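Local coordinates for protein glutathione S-transferase (Xanthomonas axonopodis pv. citri, PDB 6NV6) that probably catalyses the conjugation of glutathione to electrophilic compounds, as a theta-class glutathione transferase, and binds glutathione, at residues S13-E24 / F158-F168. Sequence-based numbering, arbitrary orientation.
Sequences SNVRKALWCAEE and FAMGDIPLGSF
W20 packs on I163 at the domain interface of the glutathione transferase fold, where the first helix of the thioredoxin-like N-terminal domain lies against a helix of the all-helical C-terminal domain. The helical segments 13-24 and 163-168 pass at 8.4 Å between axes, their directions 122° apart, and pack by knobs into holes. S167 is one knob: small enough for a close approach, it drops among S13, R16, K17 and W20. Its OG turns back to its own helix and donates to I163 O (2.7 Å), which also accepts from S167 N on the opposite face of the carbonyl plane; the buried hydroxyl is thereby satisfied without a partner across the interface. K17 is the reciprocal knob, among I163, P164, S167 and F168. Its long aliphatic chain suits this largely apolar hollow, CD lying 3.6 Å from P164 CA, while NZ reaches past it to N14 OD1 and to N69 of helix 68-79.

The indole of W20 is the broadest bump. With CG anti to the backbone N (chi1 179°), it reaches across to the turn at I163, whose CG1 covers one face at 4.0 Å from the six-membered ring centroid. G166, lacking a side chain, lets the indole's CZ3 corner come close to the backbone. F158 and W20 reach toward each other and their rings meet obliquely, planes 39° apart, F158 CE2 3.4 Å from W20 CZ2. At the other end of the contact S13 is small enough to set its CB over a face of F168, 3.8 Å from the ring centroid. E24, salt-bridged to R195, also fixes the indole: W20 NE1 donates to the anti lone pair of E24 OE2 at 2.7 Å, with that oxygen lying somewhat out of the ring plane.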
ATOM      1  N   SER A  13       1.860  -5.428   4.170  1.00 31.08           N
ATOM      2  CA  SER A  13       1.429  -4.298   3.348  1.00 39.67           C
ATOM      3  C   SER A  13       1.328  -4.682   1.876  1.00 32.62           C
ATOM      4  O   SER A  13       0.468  -4.170   1.145  1.00 25.18           O
ATOM      5  CB  SER A  13       2.403  -3.120   3.537  1.00 38.74           C
ATOM      6  OG  SER A  13       2.195  -2.455   4.778  1.00 44.70           O
ATOM      7  N   ASN A  14       2.202  -5.583   1.435  1.00 27.57           N
ATOM      8  CA  ASN A  14       2.142  -6.058   0.063  1.00 30.14           C
ATOM      9  C   ASN A  14       0.878  -6.874  -0.177  1.00 37.35           C
ATOM     10  O   ASN A  14       0.221  -6.725  -1.215  1.00 34.72           O
ATOM     11  CB  ASN A  14       3.387  -6.877  -0.247  1.00 27.69           C
ATOM     12  CG  ASN A  14       4.609  -6.012  -0.477  1.00 30.76           C
ATOM     13  OD1 ASN A  14       4.491  -4.842  -0.827  1.00 37.12           O
ATOM     14  ND2 ASN A  14       5.789  -6.587  -0.297  1.00 37.68           N
ATOM     15  N   VAL A  15       0.512  -7.727   0.782  1.00 32.86           N
ATOM     16  CA  VAL A  15      -0.714  -8.499   0.657  1.00 28.26           C
ATOM     17  C   VAL A  15      -1.923  -7.575   0.777  1.00 34.30           C
ATOM     18  O   VAL A  15      -2.929  -7.747   0.076  1.00 33.74           O
ATOM     19  CB  VAL A  15      -0.718  -9.628   1.712  1.00 41.73           C
ATOM     20  CG1 VAL A  15      -2.015 -10.433   1.668  1.00 33.98           C
ATOM     21  CG2 VAL A  15       0.509 -10.541   1.545  1.00 31.70           C
ATOM     22  N   ARG A  16      -1.827  -6.552   1.632  1.00 28.56           N
ATOM     23  CA  ARG A  16      -2.896  -5.562   1.713  1.00 28.07           C
ATOM     24  C   ARG A  16      -3.141  -4.911   0.362  1.00 26.14           C
ATOM     25  O   ARG A  16      -4.292  -4.697  -0.034  1.00 26.30           O
ATOM     26  CB  ARG A  16      -2.549  -4.493   2.744  1.00 32.68           C
ATOM     27  CG  ARG A  16      -2.724  -4.913   4.187  1.00 31.57           C
ATOM     28  CD  ARG A  16      -2.232  -3.805   5.118  1.00 28.80           C
ATOM     29  NE  ARG A  16      -2.425  -4.151   6.521  1.00 38.55           N
ATOM     30  CZ  ARG A  16      -1.442  -4.274   7.405  1.00 37.45           C
ATOM     31  NH1 ARG A  16      -0.186  -4.052   7.039  1.00 33.03           N
ATOM     32  NH2 ARG A  16      -1.724  -4.612   8.655  1.00 36.94           N
ATOM     33  N   LYS A  17      -2.060  -4.577  -0.351  1.00 28.95           N
ATOM     34  CA  LYS A  17      -2.171  -4.016  -1.694  1.00 30.24           C
ATOM     35  C   LYS A  17      -3.066  -4.866  -2.575  1.00 29.80           C
ATOM     36  O   LYS A  17      -3.905  -4.345  -3.322  1.00 27.32           O
ATOM     37  CB  LYS A  17      -0.796  -3.934  -2.347  1.00 27.82           C
ATOM     38  CG  LYS A  17       0.148  -2.905  -1.803  1.00 29.34           C
ATOM     39  CD  LYS A  17       1.331  -2.855  -2.735  1.00 30.40           C
ATOM     40  CE  LYS A  17       2.610  -2.501  -2.037  1.00 30.03           C
ATOM     41  NZ  LYS A  17       3.725  -2.947  -2.900  1.00 29.96           N
ATOM     42  N   ALA A  18      -2.890  -6.183  -2.508  1.00 29.37           N
ATOM     43  CA  ALA A  18      -3.638  -7.066  -3.384  1.00 29.79           C
ATOM     44  C   ALA A  18      -5.073  -7.242  -2.904  1.00 28.96           C
ATOM     45  O   ALA A  18      -6.002  -7.209  -3.717  1.00 24.77           O
ATOM     46  CB  ALA A  18      -2.925  -8.414  -3.480  1.00 31.63           C
ATOM     47  N   LEU A  19      -5.269  -7.417  -1.587  1.00 29.42           N
ATOM     48  CA  LEU A  19      -6.619  -7.574  -1.046  1.00 30.10           C
ATOM     49  C   LEU A  19      -7.449  -6.337  -1.317  1.00 29.90           C
ATOM     50  O   LEU A  19      -8.603  -6.431  -1.756  1.00 28.70           O
ATOM     51  CB  LEU A  19      -6.569  -7.851   0.455  1.00 27.40           C
ATOM     52  CG  LEU A  19      -5.760  -9.110   0.741  1.00 33.76           C
ATOM     53  CD1 LEU A  19      -5.455  -9.284   2.215  1.00 31.08           C
ATOM     54  CD2 LEU A  19      -6.470 -10.325   0.162  1.00 29.46           C
ATOM     55  N   TRP A  20      -6.861  -5.164  -1.098  1.00 28.47           N
ATOM     56  CA  TRP A  20      -7.573  -3.924  -1.361  1.00 36.59           C
ATOM     57  C   TRP A  20      -7.973  -3.822  -2.835  1.00 33.31           C
ATOM     58  O   TRP A  20      -9.106  -3.442  -3.157  1.00 28.81           O
ATOM     59  CB  TRP A  20      -6.690  -2.750  -0.935  1.00 31.81           C
ATOM     60  CG  TRP A  20      -7.284  -1.406  -1.160  1.00 31.46           C
ATOM     61  CD1 TRP A  20      -8.590  -1.110  -1.412  1.00 24.16           C
ATOM     62  CD2 TRP A  20      -6.580  -0.162  -1.155  1.00 30.76           C
ATOM     63  NE1 TRP A  20      -8.740   0.238  -1.567  1.00 27.23           N
ATOM     64  CE2 TRP A  20      -7.522   0.847  -1.403  1.00 31.70           C
ATOM     65  CE3 TRP A  20      -5.243   0.196  -0.956  1.00 30.89           C
ATOM     66  CZ2 TRP A  20      -7.167   2.207  -1.463  1.00 35.12           C
ATOM     67  CZ3 TRP A  20      -4.892   1.542  -1.005  1.00 28.42           C
ATOM     68  CH2 TRP A  20      -5.845   2.528  -1.262  1.00 26.39           C
ATOM     69  N   CYS A  21      -7.056  -4.159  -3.744  1.00 29.82           N
ATOM     70  CA  CYS A  21      -7.371  -4.115  -5.169  1.00 33.23           C
ATOM     71  C   CYS A  21      -8.467  -5.112  -5.536  1.00 30.58           C
ATOM     72  O   CYS A  21      -9.429  -4.768  -6.239  1.00 27.53           O
ATOM     73  CB  CYS A  21      -6.108  -4.373  -5.983  1.00 27.81           C
ATOM     74  SG  CYS A  21      -6.326  -3.919  -7.689  1.00 40.54           S
ATOM     75  N   ALA A  22      -8.326  -6.357  -5.081  1.00 27.32           N
ATOM     76  CA  ALA A  22      -9.406  -7.319  -5.242  1.00 29.81           C
ATOM     77  C   ALA A  22     -10.730  -6.720  -4.783  1.00 32.50           C
ATOM     78  O   ALA A  22     -11.712  -6.696  -5.536  1.00 34.90           O
ATOM     79  CB  ALA A  22      -9.087  -8.588  -4.459  1.00 27.45           C
ATOM     80  N   GLU A  23     -10.752  -6.191  -3.555  1.00 30.59           N
ATOM     81  CA  GLU A  23     -11.976  -5.632  -2.993  1.00 30.97           C
ATOM     82  C   GLU A  23     -12.515  -4.486  -3.845  1.00 30.39           C
ATOM     83  O   GLU A  23     -13.717  -4.424  -4.119  1.00 36.46           O
ATOM     84  CB  GLU A  23     -11.725  -5.179  -1.558  1.00 33.12           C
ATOM     85  CG  GLU A  23     -11.526  -6.329  -0.589  1.00 36.32           C
ATOM     86  CD  GLU A  23     -12.841  -6.938  -0.122  1.00 49.96           C
ATOM     87  OE1 GLU A  23     -13.838  -6.184  -0.010  1.00 48.94           O
ATOM     88  OE2 GLU A  23     -12.879  -8.170   0.124  1.00 48.78           O
ATOM     89  N   GLU A  24     -11.642  -3.570  -4.285  1.00 31.21           N
ATOM     90  CA  GLU A  24     -12.087  -2.477  -5.154  1.00 35.14           C
ATOM     91  C   GLU A  24     -12.788  -2.990  -6.408  1.00 32.39           C
ATOM     92  O   GLU A  24     -13.661  -2.313  -6.958  1.00 35.82           O
ATOM     93  CB  GLU A  24     -10.903  -1.590  -5.569  1.00 28.15           C
ATOM     94  CG  GLU A  24     -10.295  -0.718  -4.472  1.00 32.07           C
ATOM     95  CD  GLU A  24     -11.189   0.438  -4.023  1.00 33.13           C
ATOM     96  OE1 GLU A  24     -12.229   0.695  -4.664  1.00 32.61           O
ATOM     97  OE2 GLU A  24     -10.844   1.095  -3.017  1.00 30.25           O
ATOM     98  N   PHE A 158      -8.980   9.006  -7.586  1.00 32.76           N
ATOM     99  CA  PHE A 158      -8.331   7.801  -7.089  1.00 31.22           C
ATOM    100  C   PHE A 158      -8.199   6.752  -8.199  1.00 29.19           C
ATOM    101  O   PHE A 158      -9.066   6.618  -9.066  1.00 32.20           O
ATOM    102  CB  PHE A 158      -9.150   7.270  -5.906  1.00 28.93           C
ATOM    103  CG  PHE A 158      -8.818   5.866  -5.489  1.00 25.22           C
ATOM    104  CD1 PHE A 158      -9.435   4.792  -6.090  1.00 22.42           C
ATOM    105  CD2 PHE A 158      -7.936   5.628  -4.443  1.00 27.99           C
ATOM    106  CE1 PHE A 158      -9.152   3.492  -5.687  1.00 31.05           C
ATOM    107  CE2 PHE A 158      -7.647   4.327  -4.036  1.00 30.32           C
ATOM    108  CZ  PHE A 158      -8.260   3.257  -4.659  1.00 24.63           C
ATOM    109  N   ALA A 159      -7.103   6.004  -8.170  1.00 27.58           N
ATOM    110  CA  ALA A 159      -6.884   4.899  -9.109  1.00 30.93           C
ATOM    111  C   ALA A 159      -5.779   4.006  -8.539  1.00 31.12           C
ATOM    112  O   ALA A 159      -5.330   4.201  -7.403  1.00 32.39           O
ATOM    113  CB  ALA A 159      -6.555   5.419 -10.508  1.00 24.99           C
ATOM    114  N   MET A 160      -5.342   3.025  -9.334  1.00 30.92           N
ATOM    115  CA  MET A 160      -4.378   2.027  -8.871  1.00 29.77           C
ATOM    116  C   MET A 160      -3.118   2.656  -8.297  1.00 36.02           C
ATOM    117  O   MET A 160      -2.476   2.067  -7.415  1.00 30.11           O
ATOM    118  CB  MET A 160      -4.012   1.113 -10.034  1.00 29.42           C
ATOM    119  CG  MET A 160      -3.530   1.896 -11.263  1.00 44.23           C
ATOM    120  SD  MET A 160      -2.811   0.855 -12.543  1.00 43.46           S
ATOM    121  CE  MET A 160      -3.853  -0.559 -12.306  1.00 41.22           C
ATOM    122  N   GLY A 161      -2.744   3.837  -8.799  1.00 32.17           N
ATOM    123  CA  GLY A 161      -1.518   4.476  -8.366  1.00 28.31           C
ATOM    124  C   GLY A 161      -1.495   4.809  -6.889  1.00 29.62           C
ATOM    125  O   GLY A 161      -0.423   4.879  -6.284  1.00 27.60           O
ATOM    126  N   ASP A 162      -2.663   5.006  -6.281  1.00 28.18           N
ATOM    127  CA  ASP A 162      -2.713   5.295  -4.854  1.00 25.96           C
ATOM    128  C   ASP A 162      -2.570   4.052  -3.983  1.00 27.69           C
ATOM    129  O   ASP A 162      -2.347   4.176  -2.769  1.00 25.40           O
ATOM    130  CB  ASP A 162      -4.031   5.988  -4.504  1.00 30.92           C
ATOM    131  CG  ASP A 162      -4.132   7.376  -5.080  1.00 30.75           C
ATOM    132  OD1 ASP A 162      -4.475   7.509  -6.281  1.00 30.30           O
ATOM    133  OD2 ASP A 162      -3.878   8.330  -4.313  1.00 29.25           O
ATOM    134  N   ILE A 163      -2.685   2.865  -4.563  1.00 24.07           N
ATOM    135  CA  ILE A 163      -2.873   1.651  -3.782  1.00 21.59           C
ATOM    136  C   ILE A 163      -1.585   1.196  -3.094  1.00 25.98           C
ATOM    137  O   ILE A 163      -1.634   0.891  -1.896  1.00 24.35           O
ATOM    138  CB  ILE A 163      -3.477   0.559  -4.670  1.00 24.86           C
ATOM    139  CG1 ILE A 163      -4.945   0.874  -4.934  1.00 23.84           C
ATOM    140  CG2 ILE A 163      -3.327  -0.822  -4.035  1.00 34.37           C
ATOM    141  CD1 ILE A 163      -5.609  -0.084  -5.896  1.00 28.07           C
ATOM    142  N   PRO A 164      -0.419   1.138  -3.759  1.00 27.31           N
ATOM    143  CA  PRO A 164       0.781   0.663  -3.037  1.00 24.66           C
ATOM    144  C   PRO A 164       1.155   1.524  -1.840  1.00 26.87           C
ATOM    145  O   PRO A 164       1.279   0.995  -0.720  1.00 30.19           O
ATOM    146  CB  PRO A 164       1.865   0.672  -4.119  1.00 25.00           C
ATOM    147  CG  PRO A 164       1.116   0.519  -5.386  1.00 23.49           C
ATOM    148  CD  PRO A 164      -0.157   1.269  -5.204  1.00 22.65           C
ATOM    149  N   LEU A 165       1.323   2.843  -2.022  1.00 26.29           N
ATOM    150  CA  LEU A 165       1.616   3.696  -0.867  1.00 28.96           C
ATOM    151  C   LEU A 165       0.443   3.753   0.114  1.00 33.19           C
ATOM    152  O   LEU A 165       0.659   3.847   1.330  1.00 31.07           O
ATOM    153  CB  LEU A 165       1.988   5.105  -1.318  1.00 21.25           C
ATOM    154  CG  LEU A 165       2.488   6.023  -0.203  1.00 28.96           C
ATOM    155  CD1 LEU A 165       3.748   5.462   0.457  1.00 24.80           C
ATOM    156  CD2 LEU A 165       2.739   7.421  -0.732  1.00 19.94           C
ATOM    157  N   GLY A 166      -0.797   3.697  -0.392  1.00 30.15           N
ATOM    158  CA  GLY A 166      -1.955   3.706   0.486  1.00 27.38           C
ATOM    159  C   GLY A 166      -1.982   2.530   1.443  1.00 29.56           C
ATOM    160  O   GLY A 166      -2.457   2.659   2.577  1.00 28.54           O
ATOM    161  N   SER A 167      -1.465   1.377   1.014  1.00 24.48           N
ATOM    162  CA  SER A 167      -1.443   0.218   1.899  1.00 25.59           C
ATOM    163  C   SER A 167      -0.349   0.329   2.953  1.00 30.95           C
ATOM    164  O   SER A 167      -0.487  -0.237   4.044  1.00 29.18           O
ATOM    165  CB  SER A 167      -1.285  -1.068   1.084  1.00 30.06           C
ATOM    166  OG  SER A 167      -2.106  -1.067  -0.072  1.00 27.59           O
ATOM    167  N   PHE A 168       0.740   1.041   2.652  1.00 31.58           N
ATOM    168  CA  PHE A 168       1.747   1.300   3.679  1.00 26.78           C
ATOM    169  C   PHE A 168       1.288   2.378   4.645  1.00 30.20           C
ATOM    170  O   PHE A 168       1.524   2.269   5.856  1.00 28.81           O
ATOM    171  CB  PHE A 168       3.072   1.728   3.047  1.00 27.46           C
ATOM    172  CG  PHE A 168       3.891   0.594   2.501  1.00 29.59           C
ATOM    173  CD1 PHE A 168       4.752  -0.112   3.314  1.00 30.88           C
ATOM    174  CD2 PHE A 168       3.811   0.247   1.161  1.00 31.82           C
ATOM    175  CE1 PHE A 168       5.516  -1.152   2.802  1.00 34.40           C
ATOM    176  CE2 PHE A 168       4.569  -0.793   0.647  1.00 34.07           C
ATOM    177  CZ  PHE A 168       5.424  -1.496   1.478  1.00 32.10           C
TER